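Local coordinates for extracellular protein containing a SCP domain (Bacillus anthracis, PDB 4IFA) that is of unknown function but joins a CAP-associated N-terminal region to an extracellular SCP (cysteine-rich secretory protein family) domain and may contribute to virulence, at residues A104-E109 / Y116-K121; V111-Y116 / V178-M183. All blocks are in the same frame, centred on the assembly; numbering follows the deposited sequence. Where two conformers were deposited one is given.

How the contacts relate
Strand 100-106 leads from the N-terminal part of the chain into a long loop that runs to helix 122-128. Contact 1 closes this loop on itself: 116-121 returns to the end of the strand at 104-109, with six residues between. Contact 2 spans 61 residues, including strands 158-161 and 164-171, before 178-183 meets the same loop at 111-116. The segments alternate along the chain, so the two contacts cross, and they share Tyr116. Strands 100-106 and 176-183 are antiparallel neighbours in one sheet, joined through Ala104 with Tyr182 and Val106 with Val180. Together the contacts lay the loop over one face of that sheet, within the CAP-associated N-terminal region.

Contact 1: residues A104-E109 / Y116-K121; sequences AYVAGE and YYINEK
Ile118 fills the inside of this contact, turned toward the chain that leaves strand 100-106. A branched aliphatic residue suits this buried place because its arms divide the work. The CG1-CD1 arm lies against Gly108, with CG1 3.7 Å from Gly108 O, and its CD1 reaches Val106 CG1 more distantly, at 4.4 Å. The other arm, CG2, packs 3.9 Å from Glu109 CA.

The outer side is polar and wetter. Glu109, in one of its two deposited conformers, holds CG anti to its backbone N (chi1 -174°) and runs on extended, crossing Asn119 at about a right angle. There Asn119 ND2 donates to Glu109 OE1 over 3.1 Å. The acceptor lies close to the amide plane, but the donor comes over the carboxylate face, 84° out of its plane, so the bond is poorly directed at the oxygen. Glu109 OE2 is hydrogen-bonded to the N of a Tris molecule, probably from the crystallisation liquor. Two waters donate to Glu109 O: one accepts from Ile118 N, while the other also donates to Ile118 O. The third position of the type II beta turn Tyr117-Glu120 needs a positive phi (107°), which asparagine tolerates well; the turn leads into helix 122-128 with Lys121 as N-cap.

Contact 2: residues V111-Y116 / V178-M183; sequences VKVPPY and VGVRYM
Val113 has CG1 anti to its carbonyl carbon (chi1 -70°); in Val180, chi1 of 177° sets CG1 anti to the backbone N, which leaves CG2 anti to the carbonyl carbon. The methyls meet tip to tip, Val113 CG1 lying 4.2 Å from Val180 CG2. Here a loop packs on one face of an antiparallel beta sheet in the CAP-associated N-terminal region, and strands 100-106 and 176-183 together supply the surface. Valine suits both positions: in the strand it is compact and beta-branched, and in the loop it is a short apolar side chain that reaches both Val180 and Val106, so Val113 rests across two strands.

Tyr182 brings in a longer, partly polar side chain. Its CB does not aim directly at the loop, but the ring carries OH there, and OH lies 3.6 Å from Val113 CG1. Tyrosine fits because its ring gives Val180 CG1 an apolar face, 3.5 Å below that methyl and offset toward the rim, while OH extends far enough to reach two waters bound to the loop.

Within the loop, Tyr116 N bonds Val113 O at 2.9 Å, closing a type VIa turn with cis Pro115 at its third position. The ring of Tyr116 has Pro115 CG over its centre, while its side chain also touches Leu168 of strand 164-171. One water joins Tyr182 OH to Lys112 O, to which it donates. The other lies in plane at the edge of the Tyr182 ring, 2.6 Å from Tyr182 OH. Its bond to Pro114 O, which it donates, is long at 3.3 Å.

Contact 1: residues A104-E109 / Y116-K121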
ATOM      1  N   ALA A 104      -9.248   5.028  -3.162  1.00 18.96           N
ATOM      2  CA  ALA A 104      -9.378   3.636  -2.712  1.00 18.25           C
ATOM      3  C   ALA A 104      -8.162   2.878  -3.179  1.00 19.45           C
ATOM      4  O   ALA A 104      -7.596   3.214  -4.209  1.00 20.37           O
ATOM      5  CB  ALA A 104     -10.663   2.952  -3.242  1.00 20.23           C
ATOM      6  N   TYR A 105      -7.786   1.860  -2.419  1.00 18.32           N
ATOM      7  CA  TYR A 105      -6.743   0.945  -2.827  1.00 17.73           C
ATOM      8  C   TYR A 105      -7.307  -0.474  -2.785  1.00 17.72           C
ATOM      9  O   TYR A 105      -7.782  -0.958  -1.749  1.00 18.06           O
ATOM     10  CB  TYR A 105      -5.514   1.036  -1.914  1.00 18.10           C
ATOM     11  CG  TYR A 105      -4.434   0.069  -2.332  1.00 18.67           C
ATOM     12  CD1 TYR A 105      -3.779   0.238  -3.526  1.00 20.39           C
ATOM     13  CD2 TYR A 105      -4.087  -1.044  -1.545  1.00 19.81           C
ATOM     14  CE1 TYR A 105      -2.797  -0.637  -3.961  1.00 21.41           C
ATOM     15  CE2 TYR A 105      -3.091  -1.943  -2.012  1.00 18.65           C
ATOM     16  CZ  TYR A 105      -2.473  -1.713  -3.198  1.00 19.20           C
ATOM     17  OH  TYR A 105      -1.444  -2.561  -3.659  1.00 22.57           O
ATOM     18  N   VAL A 106      -7.214  -1.151  -3.936  1.00 17.50           N
ATOM     19  CA  VAL A 106      -7.652  -2.527  -4.144  1.00 17.29           C
ATOM     20  C   VAL A 106      -6.480  -3.475  -4.168  1.00 16.88           C
ATOM     21  O   VAL A 106      -5.539  -3.266  -4.940  1.00 17.64           O
ATOM     22  CB  VAL A 106      -8.412  -2.644  -5.504  1.00 17.22           C
ATOM     23  CG1 VAL A 106      -8.770  -4.113  -5.774  1.00 17.96           C
ATOM     24  CG2 VAL A 106      -9.654  -1.755  -5.494  1.00 18.76           C
ATOM     25  N   ALA A 107      -6.514  -4.506  -3.308  1.00 16.99           N
ATOM     26  CA  ALA A 107      -5.497  -5.572  -3.318  1.00 17.22           C
ATOM     27  C   ALA A 107      -6.083  -6.964  -3.461  1.00 17.64           C
ATOM     28  O   ALA A 107      -5.373  -7.892  -3.823  1.00 19.44           O
ATOM     29  CB  ALA A 107      -4.672  -5.495  -2.013  1.00 19.20           C
ATOM     30  N   GLY A 108      -7.356  -7.178  -3.165  1.00 17.74           N
ATOM     31  CA  GLY A 108      -7.933  -8.506  -3.234  1.00 18.92           C
ATOM     32  C   GLY A 108      -8.012  -9.032  -4.644  1.00 18.80           C
ATOM     33  O   GLY A 108      -8.481  -8.331  -5.556  1.00 19.03           O
ATOM     34  N   GLU A 109      -7.569 -10.274  -4.818  0.50 19.29           N
ATOM     35  CA  GLU A 109      -7.513 -10.893  -6.118  0.50 20.49           C
ATOM     36  C   GLU A 109      -8.837 -10.962  -6.845  0.50 20.16           C
ATOM     37  O   GLU A 109      -8.870 -10.914  -8.085  0.50 21.40           O
ATOM     38  CB  GLU A 109      -6.905 -12.305  -6.012  0.50 21.18           C
ATOM     39  CG  GLU A 109      -6.685 -12.968  -7.376  0.50 23.34           C
ATOM     40  CD  GLU A 109      -5.805 -14.232  -7.345  0.50 27.08           C
ATOM     41  OE1 GLU A 109      -6.121 -15.186  -8.097  0.50 25.21           O
ATOM     42  OE2 GLU A 109      -4.785 -14.263  -6.616  0.50 27.45           O
ATOM     43  N   TYR A 116      -9.585  -4.014 -16.192  1.00 18.69           N
ATOM     44  CA  TYR A 116      -8.493  -4.886 -15.844  1.00 18.48           C
ATOM     45  C   TYR A 116      -8.968  -6.007 -14.922  1.00 18.42           C
ATOM     46  O   TYR A 116     -10.163  -6.092 -14.601  1.00 19.19           O
ATOM     47  CB  TYR A 116      -7.375  -4.090 -15.145  1.00 18.41           C
ATOM     48  CG  TYR A 116      -7.039  -2.779 -15.799  1.00 19.21           C
ATOM     49  CD1 TYR A 116      -6.461  -2.736 -17.057  1.00 19.92           C
ATOM     50  CD2 TYR A 116      -7.377  -1.570 -15.192  1.00 20.80           C
ATOM     51  CE1 TYR A 116      -6.185  -1.502 -17.688  1.00 20.95           C
ATOM     52  CE2 TYR A 116      -7.107  -0.355 -15.823  1.00 22.29           C
ATOM     53  CZ  TYR A 116      -6.501  -0.349 -17.066  1.00 23.18           C
ATOM     54  OH  TYR A 116      -6.212   0.843 -17.743  1.00 28.05           O
ATOM     55  N   TYR A 117      -8.017  -6.867 -14.517  1.00 18.56           N
ATOM     56  CA  TYR A 117      -8.232  -7.824 -13.423  1.00 18.03           C
ATOM     57  C   TYR A 117      -6.932  -7.927 -12.641  1.00 18.85           C
ATOM     58  O   TYR A 117      -5.869  -7.782 -13.233  1.00 18.79           O
ATOM     59  CB  TYR A 117      -8.732  -9.191 -13.860  1.00 19.18           C
ATOM     60  CG  TYR A 117      -7.804  -9.961 -14.753  1.00 18.50           C
ATOM     61  CD1 TYR A 117      -7.013 -10.961 -14.261  1.00 20.77           C
ATOM     62  CD2 TYR A 117      -7.817  -9.761 -16.114  1.00 20.42           C
ATOM     63  CE1 TYR A 117      -6.208 -11.699 -15.090  1.00 21.00           C
ATOM     64  CE2 TYR A 117      -7.004 -10.490 -16.952  1.00 21.71           C
ATOM     65  CZ  TYR A 117      -6.209 -11.455 -16.436  1.00 21.10           C
ATOM     66  OH  TYR A 117      -5.371 -12.211 -17.269  1.00 24.42           O
ATOM     67  N   ILE A 118      -7.014  -8.186 -11.331  1.00 19.02           N
ATOM     68  CA  ILE A 118      -5.808  -8.394 -10.525  1.00 18.99           C
ATOM     69  C   ILE A 118      -5.220  -9.699 -11.037  1.00 18.85           C
ATOM     70  O   ILE A 118      -5.927 -10.713 -11.116  1.00 20.50           O
ATOM     71  CB  ILE A 118      -6.143  -8.454  -9.029  1.00 18.39           C
ATOM     72  CG1 ILE A 118      -6.754  -7.136  -8.546  1.00 18.85           C
ATOM     73  CG2 ILE A 118      -4.925  -8.828  -8.214  1.00 19.81           C
ATOM     74  CD1 ILE A 118      -5.817  -5.910  -8.574  1.00 20.89           C
ATOM     75  N   ASN A 119      -3.925  -9.650 -11.423  1.00 18.21           N
ATOM     76  CA  ASN A 119      -3.082 -10.705 -12.003  1.00 19.89           C
ATOM     77  C   ASN A 119      -2.823 -10.451 -13.499  1.00 18.93           C
ATOM     78  O   ASN A 119      -2.002 -11.145 -14.100  1.00 20.06           O
ATOM     79  CB  ASN A 119      -3.664 -12.132 -11.909  1.00 20.48           C
ATOM     80  CG  ASN A 119      -3.904 -12.636 -10.505  1.00 22.78           C
ATOM     81  OD1 ASN A 119      -3.395 -12.100  -9.548  1.00 25.20           O
ATOM     82  ND2 ASN A 119      -4.693 -13.730 -10.419  1.00 26.15           N
ATOM     83  N   GLU A 120      -3.500  -9.496 -14.099  1.00 18.60           N
ATOM     84  CA  GLU A 120      -3.353  -9.252 -15.539  1.00 19.37           C
ATOM     85  C   GLU A 120      -1.942  -8.855 -15.922  1.00 18.32           C
ATOM     86  O   GLU A 120      -1.277  -8.089 -15.204  1.00 18.55           O
ATOM     87  CB  GLU A 120      -4.346  -8.181 -15.999  1.00 18.86           C
ATOM     88  CG  GLU A 120      -4.482  -8.062 -17.522  1.00 20.28           C
ATOM     89  CD  GLU A 120      -5.602  -7.162 -17.976  1.00 20.13           C
ATOM     90  OE1 GLU A 120      -6.152  -6.402 -17.173  1.00 21.32           O
ATOM     91  OE2 GLU A 120      -5.966  -7.283 -19.193  1.00 23.86           O
ATOM     92  N   LYS A 121      -1.459  -9.366 -17.043  1.00 19.76           N
ATOM     93  CA  LYS A 121      -0.142  -9.048 -17.526  1.00 20.29           C
ATOM     94  C   LYS A 121      -0.019  -7.607 -18.006  1.00 21.41           C
ATOM     95  O   LYS A 121      -0.934  -7.054 -18.641  1.00 20.90           O
ATOM     96  CB  LYS A 121       0.291  -9.982 -18.643  1.00 22.56           C
ATOM     97  CG  LYS A 121       0.426 -11.461 -18.287  1.00 23.40           C
ATOM     98  CD  LYS A 121       1.509 -11.730 -17.254  1.00 29.27           C
ATOM     99  CE  LYS A 121       1.863 -13.222 -17.220  1.00 32.58           C
ATOM    100  NZ  LYS A 121       2.767 -13.544 -16.111  1.00 36.27           N
TER
HETATM  101  O   HOH W   1      -9.560  -8.780  -9.873  1.00 21.48           O
HETATM  102  O   HOH W   2      -8.160 -12.094 -10.541  1.00 26.62           O

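Contact 2: residues V111-Y116 / V178-M183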
ATOM      1  N   VAL A 111     -11.423  -8.739  -6.395  1.00 19.86           N
ATOM      2  CA  VAL A 111     -12.131  -7.450  -6.482  1.00 18.98           C
ATOM      3  C   VAL A 111     -12.187  -6.977  -7.936  1.00 20.03           C
ATOM      4  O   VAL A 111     -11.168  -6.974  -8.632  1.00 20.11           O
ATOM      5  CB  VAL A 111     -11.436  -6.387  -5.646  1.00 19.38           C
ATOM      6  CG1 VAL A 111     -12.123  -5.026  -5.744  1.00 20.34           C
ATOM      7  CG2 VAL A 111     -11.369  -6.852  -4.138  1.00 20.10           C
ATOM      8  N   LYS A 112     -13.363  -6.589  -8.390  0.50 20.22           N
ATOM      9  CA  LYS A 112     -13.538  -6.124  -9.757  0.50 20.33           C
ATOM     10  C   LYS A 112     -12.857  -4.775  -9.977  0.50 20.26           C
ATOM     11  O   LYS A 112     -13.077  -3.796  -9.240  0.50 20.09           O
ATOM     12  CB  LYS A 112     -15.029  -5.996 -10.087  0.50 21.72           C
ATOM     13  CG  LYS A 112     -15.852  -7.280  -9.909  0.50 22.40           C
ATOM     14  CD  LYS A 112     -15.225  -8.499 -10.577  0.50 23.93           C
ATOM     15  CE  LYS A 112     -16.171  -9.720 -10.543  0.50 26.90           C
ATOM     16  NZ  LYS A 112     -15.607 -10.849 -11.305  0.50 27.77           N
ATOM     17  N   VAL A 113     -12.015  -4.725 -11.007  1.00 19.17           N
ATOM     18  CA  VAL A 113     -11.327  -3.503 -11.404  1.00 19.29           C
ATOM     19  C   VAL A 113     -11.384  -3.312 -12.936  1.00 20.03           C
ATOM     20  O   VAL A 113     -10.355  -3.034 -13.582  1.00 19.63           O
ATOM     21  CB  VAL A 113      -9.884  -3.502 -10.879  1.00 19.77           C
ATOM     22  CG1 VAL A 113      -9.871  -3.330  -9.327  1.00 20.57           C
ATOM     23  CG2 VAL A 113      -9.105  -4.759 -11.289  1.00 19.45           C
ATOM     24  N   PRO A 114     -12.575  -3.479 -13.536  1.00 20.41           N
ATOM     25  CA  PRO A 114     -12.661  -3.332 -14.996  1.00 20.75           C
ATOM     26  C   PRO A 114     -12.086  -1.990 -15.443  1.00 20.65           C
ATOM     27  O   PRO A 114     -12.278  -0.991 -14.766  1.00 22.57           O
ATOM     28  CB  PRO A 114     -14.151  -3.470 -15.285  1.00 22.34           C
ATOM     29  CG  PRO A 114     -14.831  -3.000 -14.071  1.00 22.76           C
ATOM     30  CD  PRO A 114     -13.934  -3.517 -12.928  1.00 21.70           C
ATOM     31  N   PRO A 115     -11.425  -1.949 -16.615  1.00 19.62           N
ATOM     32  CA  PRO A 115     -11.276  -3.032 -17.616  1.00 18.10           C
ATOM     33  C   PRO A 115     -10.162  -4.017 -17.398  1.00 18.86           C
ATOM     34  O   PRO A 115      -9.892  -4.818 -18.284  1.00 19.07           O
ATOM     35  CB  PRO A 115     -11.054  -2.248 -18.908  1.00 19.94           C
ATOM     36  CG  PRO A 115     -10.226  -1.056 -18.398  1.00 21.22           C
ATOM     37  CD  PRO A 115     -10.793  -0.691 -17.084  1.00 20.42           C
ATOM     38  N   TYR A 116      -9.585  -4.014 -16.192  1.00 18.69           N
ATOM     39  CA  TYR A 116      -8.493  -4.886 -15.844  1.00 18.48           C
ATOM     40  C   TYR A 116      -8.968  -6.007 -14.922  1.00 18.42           C
ATOM     41  O   TYR A 116     -10.163  -6.092 -14.601  1.00 19.19           O
ATOM     42  CB  TYR A 116      -7.375  -4.090 -15.145  1.00 18.41           C
ATOM     43  CG  TYR A 116      -7.039  -2.779 -15.799  1.00 19.21           C
ATOM     44  CD1 TYR A 116      -6.461  -2.736 -17.057  1.00 19.92           C
ATOM     45  CD2 TYR A 116      -7.377  -1.570 -15.192  1.00 20.80           C
ATOM     46  CE1 TYR A 116      -6.185  -1.502 -17.688  1.00 20.95           C
ATOM     47  CE2 TYR A 116      -7.107  -0.355 -15.823  1.00 22.29           C
ATOM     48  CZ  TYR A 116      -6.501  -0.349 -17.066  1.00 23.18           C
ATOM     49  OH  TYR A 116      -6.212   0.843 -17.743  1.00 28.05           O
ATOM     50  N   VAL A 178      -0.964  -6.074  -9.406  1.00 17.43           N
ATOM     51  CA  VAL A 178      -1.127  -6.565  -8.039  1.00 17.22           C
ATOM     52  C   VAL A 178      -1.944  -5.605  -7.151  1.00 18.40           C
ATOM     53  O   VAL A 178      -2.338  -5.962  -6.054  1.00 19.40           O
ATOM     54  CB  VAL A 178       0.223  -6.936  -7.361  1.00 17.32           C
ATOM     55  CG1 VAL A 178       0.921  -8.137  -8.091  1.00 18.02           C
ATOM     56  CG2 VAL A 178       1.142  -5.733  -7.253  1.00 19.09           C
ATOM     57  N   GLY A 179      -2.180  -4.384  -7.617  1.00 17.25           N
ATOM     58  CA  GLY A 179      -3.057  -3.447  -6.868  1.00 17.29           C
ATOM     59  C   GLY A 179      -3.476  -2.295  -7.723  1.00 17.86           C
ATOM     60  O   GLY A 179      -2.848  -2.026  -8.753  1.00 18.78           O
ATOM     61  N   VAL A 180      -4.573  -1.622  -7.317  1.00 17.29           N
ATOM     62  CA  VAL A 180      -5.041  -0.443  -8.048  1.00 18.57           C
ATOM     63  C   VAL A 180      -5.373   0.616  -6.993  1.00 18.50           C
ATOM     64  O   VAL A 180      -6.161   0.359  -6.084  1.00 18.14           O
ATOM     65  CB  VAL A 180      -6.305  -0.726  -8.881  1.00 17.11           C
ATOM     66  CG1 VAL A 180      -6.803   0.536  -9.563  1.00 19.03           C
ATOM     67  CG2 VAL A 180      -6.014  -1.824  -9.944  1.00 19.08           C
ATOM     68  N   ARG A 181      -4.763   1.798  -7.140  1.00 18.44           N
ATOM     69  CA  ARG A 181      -5.073   2.944  -6.286  1.00 18.37           C
ATOM     70  C   ARG A 181      -5.827   3.979  -7.087  1.00 18.75           C
ATOM     71  O   ARG A 181      -5.251   4.659  -7.905  1.00 19.54           O
ATOM     72  CB  ARG A 181      -3.805   3.554  -5.646  1.00 18.51           C
ATOM     73  CG  ARG A 181      -4.117   4.611  -4.613  1.00 19.84           C
ATOM     74  CD  ARG A 181      -2.934   5.530  -4.390  1.00 20.99           C
ATOM     75  NE  ARG A 181      -1.717   4.910  -3.860  1.00 20.70           N
ATOM     76  CZ  ARG A 181      -1.349   4.837  -2.581  1.00 21.30           C
ATOM     77  NH1 ARG A 181      -2.127   5.243  -1.616  1.00 19.94           N
ATOM     78  NH2 ARG A 181      -0.172   4.304  -2.266  1.00 21.84           N
ATOM     79  N   TYR A 182      -7.127   4.143  -6.812  1.00 18.98           N
ATOM     80  CA  TYR A 182      -7.926   5.150  -7.447  1.00 20.39           C
ATOM     81  C   TYR A 182      -7.784   6.439  -6.641  1.00 20.27           C
ATOM     82  O   TYR A 182      -7.757   6.380  -5.414  1.00 20.74           O
ATOM     83  CB  TYR A 182      -9.399   4.769  -7.427  1.00 21.96           C
ATOM     84  CG  TYR A 182      -9.698   3.504  -8.219  1.00 21.08           C
ATOM     85  CD1 TYR A 182      -9.571   3.486  -9.590  1.00 20.70           C
ATOM     86  CD2 TYR A 182     -10.160   2.348  -7.594  1.00 21.31           C
ATOM     87  CE1 TYR A 182      -9.851   2.329 -10.334  1.00 19.45           C
ATOM     88  CE2 TYR A 182     -10.467   1.223  -8.311  1.00 21.40           C
ATOM     89  CZ  TYR A 182     -10.338   1.207  -9.680  1.00 20.89           C
ATOM     90  OH  TYR A 182     -10.643   0.057 -10.384  1.00 22.94           O
HETATM   91  N   MSE A 183      -7.655   7.556  -7.345  1.00 21.63           N
HETATM   92  CA  MSE A 183      -7.536   8.865  -6.692  1.00 23.09           C
HETATM   93  C   MSE A 183      -8.234   9.944  -7.455  1.00 25.01           C
HETATM   94  O   MSE A 183      -8.157   9.966  -8.676  1.00 25.55           O
HETATM   95  CB  MSE A 183      -6.059   9.265  -6.637  1.00 23.85           C
HETATM   96  CG  MSE A 183      -5.172   8.369  -5.803  1.00 26.11           C
HETATM   97 SE   MSE A 183      -3.248   8.921  -5.890  1.00 25.19          SE
HETATM   98  CE  MSE A 183      -2.882   8.101  -7.583  1.00 28.19           C
TER
HETATM   99  O   HOH W   3     -13.192  -0.960  -9.400  1.00 22.46           O
HETATM  100  O   HOH W   4      -9.779  -0.190 -12.814  1.00 25.78           O